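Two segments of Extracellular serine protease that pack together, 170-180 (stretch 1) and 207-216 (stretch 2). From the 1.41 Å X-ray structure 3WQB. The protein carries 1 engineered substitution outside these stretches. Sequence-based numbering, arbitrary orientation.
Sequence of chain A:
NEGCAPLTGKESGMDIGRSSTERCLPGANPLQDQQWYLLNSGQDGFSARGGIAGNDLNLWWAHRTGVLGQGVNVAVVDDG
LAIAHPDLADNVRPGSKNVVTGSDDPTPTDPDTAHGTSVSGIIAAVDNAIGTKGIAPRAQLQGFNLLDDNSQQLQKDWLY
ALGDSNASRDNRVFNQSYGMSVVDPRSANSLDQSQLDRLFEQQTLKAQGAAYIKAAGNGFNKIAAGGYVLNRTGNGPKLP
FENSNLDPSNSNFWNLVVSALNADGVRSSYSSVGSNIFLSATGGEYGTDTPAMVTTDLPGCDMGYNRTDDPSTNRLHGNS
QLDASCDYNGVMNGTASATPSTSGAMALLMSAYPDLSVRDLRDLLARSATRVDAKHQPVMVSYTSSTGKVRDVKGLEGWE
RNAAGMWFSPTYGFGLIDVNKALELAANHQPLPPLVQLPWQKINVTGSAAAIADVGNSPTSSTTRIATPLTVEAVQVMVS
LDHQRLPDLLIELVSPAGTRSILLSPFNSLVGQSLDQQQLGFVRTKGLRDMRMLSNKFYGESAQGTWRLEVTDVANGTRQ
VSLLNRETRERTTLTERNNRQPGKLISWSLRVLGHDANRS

Stretch 1, residues 170-180: DNRVFNQSYGM
Stretch 2 207-216: AQGAAYIKAA

Strands 173-176 and 211-215 run parallel, 13° between their directions and 4.7 Å apart at closest approach, with Val 173, Phe 174, Asn 175 and Gln 176 opposite Ala 211, Tyr 212, Ile 213 and Lys 214 (CA-CA 4.7-5.2 Å). Backbone torsions are extended, for example -137/131 at Val 173 and -142/128 at Lys 214, with psi falling to 83° at Gln 176. Alternate residues of stretch 1 bond on both sides of their partners, as parallel pairing requires: Ala 211 N donates to Arg 172 O (2.8 Å), Phe 174 N to Ala 211 O (2.9 Å), Ile 213 N to Phe 174 O (2.9 Å), Gln 176 N to Ile 213 O (2.9 Å) and Ala 215 N to Gln 176 O (3.1 Å). Ile 213 O also accepts from Gln 176 NE2 (3.3 Å; chi1 m, chi2 t). At the entry, Arg 172 (m, t, p, chi4 -160°) satisfies Gly 209 O twice, through NE (2.9 Å) and NH2 (3.0 Å). A water bridges Asn 171 O (2.7 Å from the water O) and Gln 208 O (3.2 Å from it). At the exit, Lys 214 (t, p, t, p) curls so that NZ donates to Tyr 178 O (2.8 Å). On one face, Phe 174 and Tyr 212, both chi1 m, lie nearly parallel (9°, centroids 4.6 Å) but slid apart, in apolar contact with Phe 174 CD1 3.5 Å from Tyr 212 CE2; on the other, the Val 173 methyl CG1 (chi1 t) packs in van der Waals contact with the Ile 213 methylene CG1 (m, m) at 3.9 Å.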

ATOM      1  N   ASP A 170      -9.884  15.881  10.488  1.00 13.23           N
ATOM      2  CA  ASP A 170      -8.826  16.877  10.643  1.00 13.54           C
ATOM      3  C   ASP A 170      -7.437  16.296  10.841  1.00 13.22           C
ATOM      4  O   ASP A 170      -6.537  16.968  11.332  1.00 14.51           O
ATOM      5  CB  ASP A 170      -9.163  17.859  11.769  1.00 14.03           C
ATOM      6  CG  ASP A 170      -9.286  17.183  13.121  1.00 16.08           C
ATOM      7  OD1 ASP A 170      -9.481  15.940  13.178  1.00 17.56           O
ATOM      8  OD2 ASP A 170      -9.204  17.917  14.135  1.00 21.44           O
ATOM      9  N   ASN A 171      -7.256  15.041  10.451  1.00 12.49           N
ATOM     10  CA  ASN A 171      -5.904  14.515  10.299  1.00 11.59           C
ATOM     11  C   ASN A 171      -5.294  14.995   9.001  1.00 11.17           C
ATOM     12  O   ASN A 171      -5.992  15.118   7.990  1.00 12.38           O
ATOM     13  CB  ASN A 171      -5.899  12.995  10.341  1.00 11.36           C
ATOM     14  CG  ASN A 171      -6.204  12.475  11.708  1.00 11.01           C
ATOM     15  OD1 ASN A 171      -5.404  12.636  12.631  1.00 12.34           O
ATOM     16  ND2 ASN A 171      -7.379  11.875  11.865  1.00 12.11           N
ATOM     17  N   ARG A 172      -3.998  15.277   9.040  1.00 10.14           N
ATOM     18  CA  ARG A 172      -3.252  15.594   7.829  1.00 10.05           C
ATOM     19  C   ARG A 172      -2.442  14.412   7.281  1.00  9.77           C
ATOM     20  O   ARG A 172      -1.900  14.514   6.185  1.00 10.38           O
ATOM     21  CB  ARG A 172      -2.340  16.800   8.019  1.00 10.00           C
ATOM     22  CG  ARG A 172      -3.094  18.129   8.039  1.00 11.46           C
ATOM     23  CD  ARG A 172      -2.206  19.293   7.612  1.00 12.62           C
ATOM     24  NE  ARG A 172      -1.966  19.247   6.174  1.00 12.59           N
ATOM     25  CZ  ARG A 172      -0.972  19.862   5.536  1.00 12.06           C
ATOM     26  NH1 ARG A 172      -0.081  20.605   6.194  1.00 13.30           N
ATOM     27  NH2 ARG A 172      -0.863  19.713   4.215  1.00 13.85           N
ATOM     28  N   VAL A 173      -2.352  13.305   8.024  1.00  9.93           N
ATOM     29  CA  VAL A 173      -1.693  12.094   7.529  1.00  9.80           C
ATOM     30  C   VAL A 173      -2.561  10.907   7.922  1.00  9.29           C
ATOM     31  O   VAL A 173      -2.983  10.794   9.073  1.00  9.82           O
ATOM     32  CB  VAL A 173      -0.258  11.928   8.099  1.00  9.73           C
ATOM     33  CG1 VAL A 173       0.404  10.712   7.495  1.00 10.20           C
ATOM     34  CG2 VAL A 173       0.591  13.169   7.823  1.00 10.99           C
ATOM     35  N   PHE A 174      -2.830  10.029   6.962  1.00  9.10           N
ATOM     36  CA  PHE A 174      -3.513   8.756   7.243  1.00  8.53           C
ATOM     37  C   PHE A 174      -2.562   7.623   6.960  1.00  8.47           C
ATOM     38  O   PHE A 174      -2.205   7.375   5.807  1.00  8.98           O
ATOM     39  CB  PHE A 174      -4.789   8.613   6.410  1.00  9.06           C
ATOM     40  CG  PHE A 174      -5.864   9.579   6.809  1.00  9.20           C
ATOM     41  CD1 PHE A 174      -5.949  10.835   6.222  1.00  9.37           C
ATOM     42  CD2 PHE A 174      -6.786   9.234   7.796  1.00 10.52           C
ATOM     43  CE1 PHE A 174      -6.946  11.741   6.618  1.00 10.51           C
ATOM     44  CE2 PHE A 174      -7.774  10.126   8.198  1.00 10.26           C
ATOM     45  CZ  PHE A 174      -7.857  11.384   7.606  1.00 10.33           C
ATOM     46  N   ASN A 175      -2.123   6.970   8.030  1.00  8.46           N
ATOM     47  CA  ASN A 175      -1.183   5.867   7.923  1.00  8.30           C
ATOM     48  C   ASN A 175      -1.893   4.536   7.727  1.00  8.76           C
ATOM     49  O   ASN A 175      -2.682   4.130   8.575  1.00  8.79           O
ATOM     50  CB  ASN A 175      -0.310   5.814   9.177  1.00  8.67           C
ATOM     51  CG  ASN A 175       0.801   4.802   9.057  1.00  8.31           C
ATOM     52  OD1 ASN A 175       1.936   5.163   8.745  1.00  9.03           O
ATOM     53  ND2 ASN A 175       0.482   3.527   9.284  1.00 10.28           N
ATOM     54  N   GLN A 176      -1.627   3.883   6.595  1.00  8.12           N
ATOM     55  CA  GLN A 176      -2.264   2.608   6.254  1.00  7.90           C
ATOM     56  C   GLN A 176      -1.218   1.513   6.045  1.00  8.23           C
ATOM     57  O   GLN A 176      -0.804   1.221   4.907  1.00  8.48           O
ATOM     58  CB  GLN A 176      -3.113   2.742   5.003  1.00  8.06           C
ATOM     59  CG  GLN A 176      -4.144   3.832   5.080  1.00  8.07           C
ATOM     60  CD  GLN A 176      -4.684   4.109   3.714  1.00  7.96           C
ATOM     61  OE1 GLN A 176      -5.711   3.545   3.304  1.00  9.18           O
ATOM     62  NE2 GLN A 176      -3.938   4.907   2.948  1.00  9.35           N
ATOM     63  N   SER A 177      -0.782   0.927   7.158  1.00  8.07           N
ATOM     64  CA  SER A 177       0.229  -0.131   7.147  1.00  8.42           C
ATOM     65  C   SER A 177      -0.407  -1.487   6.846  1.00  8.76           C
ATOM     66  O   SER A 177      -0.172  -2.476   7.563  1.00  9.22           O
ATOM     67  CB  SER A 177       0.951  -0.166   8.491  1.00  8.72           C
ATOM     68  OG  SER A 177       1.842   0.929   8.613  1.00  8.93           O
ATOM     69  N   TYR A 178      -1.218  -1.529   5.790  1.00  8.81           N
ATOM     70  CA  TYR A 178      -1.984  -2.722   5.443  1.00  8.97           C
ATOM     71  C   TYR A 178      -2.201  -2.829   3.940  1.00  9.19           C
ATOM     72  O   TYR A 178      -1.927  -1.888   3.199  1.00  9.40           O
ATOM     73  CB  TYR A 178      -3.329  -2.759   6.202  1.00  9.22           C
ATOM     74  CG  TYR A 178      -4.226  -1.564   5.966  1.00  9.97           C
ATOM     75  CD1 TYR A 178      -4.957  -1.427   4.774  1.00  9.10           C
ATOM     76  CD2 TYR A 178      -4.380  -0.588   6.950  1.00 10.03           C
ATOM     77  CE1 TYR A 178      -5.793  -0.332   4.558  1.00 11.45           C
ATOM     78  CE2 TYR A 178      -5.215   0.507   6.749  1.00 11.14           C
ATOM     79  CZ  TYR A 178      -5.917   0.627   5.552  1.00 11.54           C
ATOM     80  OH  TYR A 178      -6.740   1.706   5.345  1.00 13.58           O
ATOM     81  N   GLY A 179      -2.666  -3.998   3.500  1.00  9.36           N
ATOM     82  CA  GLY A 179      -2.944  -4.209   2.097  1.00  9.87           C
ATOM     83  C   GLY A 179      -3.637  -5.534   1.879  1.00 10.58           C
ATOM     84  O   GLY A 179      -3.838  -6.314   2.823  1.00 10.47           O
ATOM     85  N   MET A 180      -3.985  -5.781   0.623  1.00 11.01           N
ATOM     86  CA  MET A 180      -4.709  -6.978   0.250  1.00 12.46           C
ATOM     87  C   MET A 180      -3.924  -7.772  -0.784  1.00 12.72           C
ATOM     88  O   MET A 180      -3.697  -7.296  -1.895  1.00 14.88           O
ATOM     89  CB  MET A 180      -6.091  -6.604  -0.290  1.00 13.43           C
ATOM     90  CG  MET A 180      -6.989  -7.823  -0.501  1.00 16.60           C
ATOM     91  SD  MET A 180      -8.616  -7.375  -1.095  1.00 24.66           S
ATOM     92  CE  MET A 180      -8.172  -6.787  -2.695  1.00 19.82           C
ATOM     93  N   ALA A 207      -7.870  22.534   1.687  1.00 15.27           N
ATOM     94  CA  ALA A 207      -6.926  23.292   2.501  1.00 16.53           C
ATOM     95  C   ALA A 207      -6.461  22.423   3.671  1.00 17.17           C
ATOM     96  O   ALA A 207      -7.256  21.668   4.244  1.00 18.18           O
ATOM     97  CB  ALA A 207      -7.574  24.570   3.013  1.00 16.82           C
ATOM     98  N   GLN A 208      -5.182  22.537   4.024  1.00 18.46           N
ATOM     99  CA  GLN A 208      -4.561  21.664   5.027  1.00 18.95           C
ATOM    100  C   GLN A 208      -4.782  20.207   4.607  1.00 17.47           C
ATOM    101  O   GLN A 208      -5.267  19.382   5.390  1.00 18.67           O
ATOM    102  CB  GLN A 208      -5.125  21.923   6.438  1.00 19.99           C
ATOM    103  CG  GLN A 208      -4.513  23.104   7.204  1.00 23.51           C
ATOM    104  CD  GLN A 208      -4.401  24.369   6.375  1.00 27.10           C
ATOM    105  OE1 GLN A 208      -3.338  24.673   5.831  1.00 29.29           O
ATOM    106  NE2 GLN A 208      -5.505  25.104   6.257  1.00 29.06           N
ATOM    107  N   GLY A 209      -4.428  19.910   3.354  1.00 15.97           N
ATOM    108  CA  GLY A 209      -4.715  18.611   2.752  1.00 13.81           C
ATOM    109  C   GLY A 209      -4.067  17.446   3.473  1.00 12.46           C
ATOM    110  O   GLY A 209      -3.007  17.581   4.083  1.00 12.29           O
ATOM    111  N   ALA A 210      -4.726  16.298   3.391  1.00 10.98           N
ATOM    112  CA  ALA A 210      -4.236  15.085   4.045  1.00 10.50           C
ATOM    113  C   ALA A 210      -3.506  14.159   3.087  1.00 10.37           C
ATOM    114  O   ALA A 210      -3.957  13.917   1.969  1.00 10.81           O
ATOM    115  CB  ALA A 210      -5.385  14.358   4.704  1.00 10.95           C
ATOM    116  N   ALA A 211      -2.372  13.661   3.552  1.00 10.24           N
ATOM    117  CA  ALA A 211      -1.581  12.679   2.824  1.00  9.85           C
ATOM    118  C   ALA A 211      -1.901  11.260   3.274  1.00  9.44           C
ATOM    119  O   ALA A 211      -1.691  10.912   4.443  1.00  9.98           O
ATOM    120  CB  ALA A 211      -0.109  12.961   3.031  1.00 10.32           C
ATOM    121  N   TYR A 212      -2.457  10.469   2.360  1.00  9.11           N
ATOM    122  CA  TYR A 212      -2.650   9.032   2.580  1.00  8.57           C
ATOM    123  C   TYR A 212      -1.366   8.299   2.235  1.00  8.99           C
ATOM    124  O   TYR A 212      -0.835   8.486   1.142  1.00  9.17           O
ATOM    125  CB  TYR A 212      -3.827   8.512   1.733  1.00  8.59           C
ATOM    126  CG  TYR A 212      -5.142   9.062   2.211  1.00  8.89           C
ATOM    127  CD1 TYR A 212      -5.593  10.320   1.788  1.00  9.16           C
ATOM    128  CD2 TYR A 212      -5.932   8.341   3.104  1.00  9.93           C
ATOM    129  CE1 TYR A 212      -6.794  10.846   2.256  1.00 10.61           C
ATOM    130  CE2 TYR A 212      -7.129   8.856   3.583  1.00  9.60           C
ATOM    131  CZ  TYR A 212      -7.558  10.111   3.151  1.00 10.34           C
ATOM    132  OH  TYR A 212      -8.748  10.625   3.601  1.00 12.01           O
ATOM    133  N   ILE A 213      -0.865   7.502   3.183  1.00  8.64           N
ATOM    134  CA  ILE A 213       0.367   6.724   3.022  1.00  8.69           C
ATOM    135  C   ILE A 213       0.001   5.252   3.106  1.00  8.41           C
ATOM    136  O   ILE A 213      -0.817   4.865   3.954  1.00  8.72           O
ATOM    137  CB  ILE A 213       1.401   7.082   4.123  1.00  8.64           C
ATOM    138  CG1 ILE A 213       1.422   8.602   4.406  1.00  9.80           C
ATOM    139  CG2 ILE A 213       2.771   6.512   3.782  1.00  9.93           C
ATOM    140  CD1 ILE A 213       1.879   9.483   3.246  1.00 11.09           C
ATOM    141  N   LYS A 214       0.593   4.434   2.237  1.00  8.31           N
ATOM    142  CA  LYS A 214       0.091   3.096   2.004  1.00  8.66           C
ATOM    143  C   LYS A 214       1.211   2.073   1.809  1.00  8.39           C
ATOM    144  O   LYS A 214       2.110   2.275   0.991  1.00  8.24           O
ATOM    145  CB  LYS A 214      -0.815   3.129   0.767  1.00  8.72           C
ATOM    146  CG  LYS A 214      -1.469   1.806   0.382  1.00  9.53           C
ATOM    147  CD  LYS A 214      -2.414   1.293   1.472  1.00 10.39           C
ATOM    148  CE  LYS A 214      -3.330   0.215   0.939  1.00 10.50           C
ATOM    149  NZ  LYS A 214      -2.574  -1.025   0.566  1.00 11.33           N
ATOM    150  N   ALA A 215       1.156   0.974   2.566  1.00  8.01           N
ATOM    151  CA  ALA A 215       2.136  -0.106   2.437  1.00  8.10           C
ATOM    152  C   ALA A 215       2.016  -0.801   1.085  1.00  8.22           C
ATOM    153  O   ALA A 215       0.910  -1.139   0.651  1.00  9.07           O
ATOM    154  CB  ALA A 215       1.936  -1.107   3.552  1.00  8.48           C
ATOM    155  N   ALA A 216       3.152  -1.029   0.423  1.00  8.94           N
ATOM    156  CA  ALA A 216       3.138  -1.743  -0.854  1.00  9.25           C
ATOM    157  C   ALA A 216       2.784  -3.219  -0.741  1.00  9.08           C
ATOM    158  O   ALA A 216       2.334  -3.817  -1.712  1.00 10.65           O
ATOM    159  CB  ALA A 216       4.472  -1.609  -1.536  1.00  9.88           C
TER
HETATM  160  O   HOH W   1      -7.050  17.554   7.388  1.00 22.64           O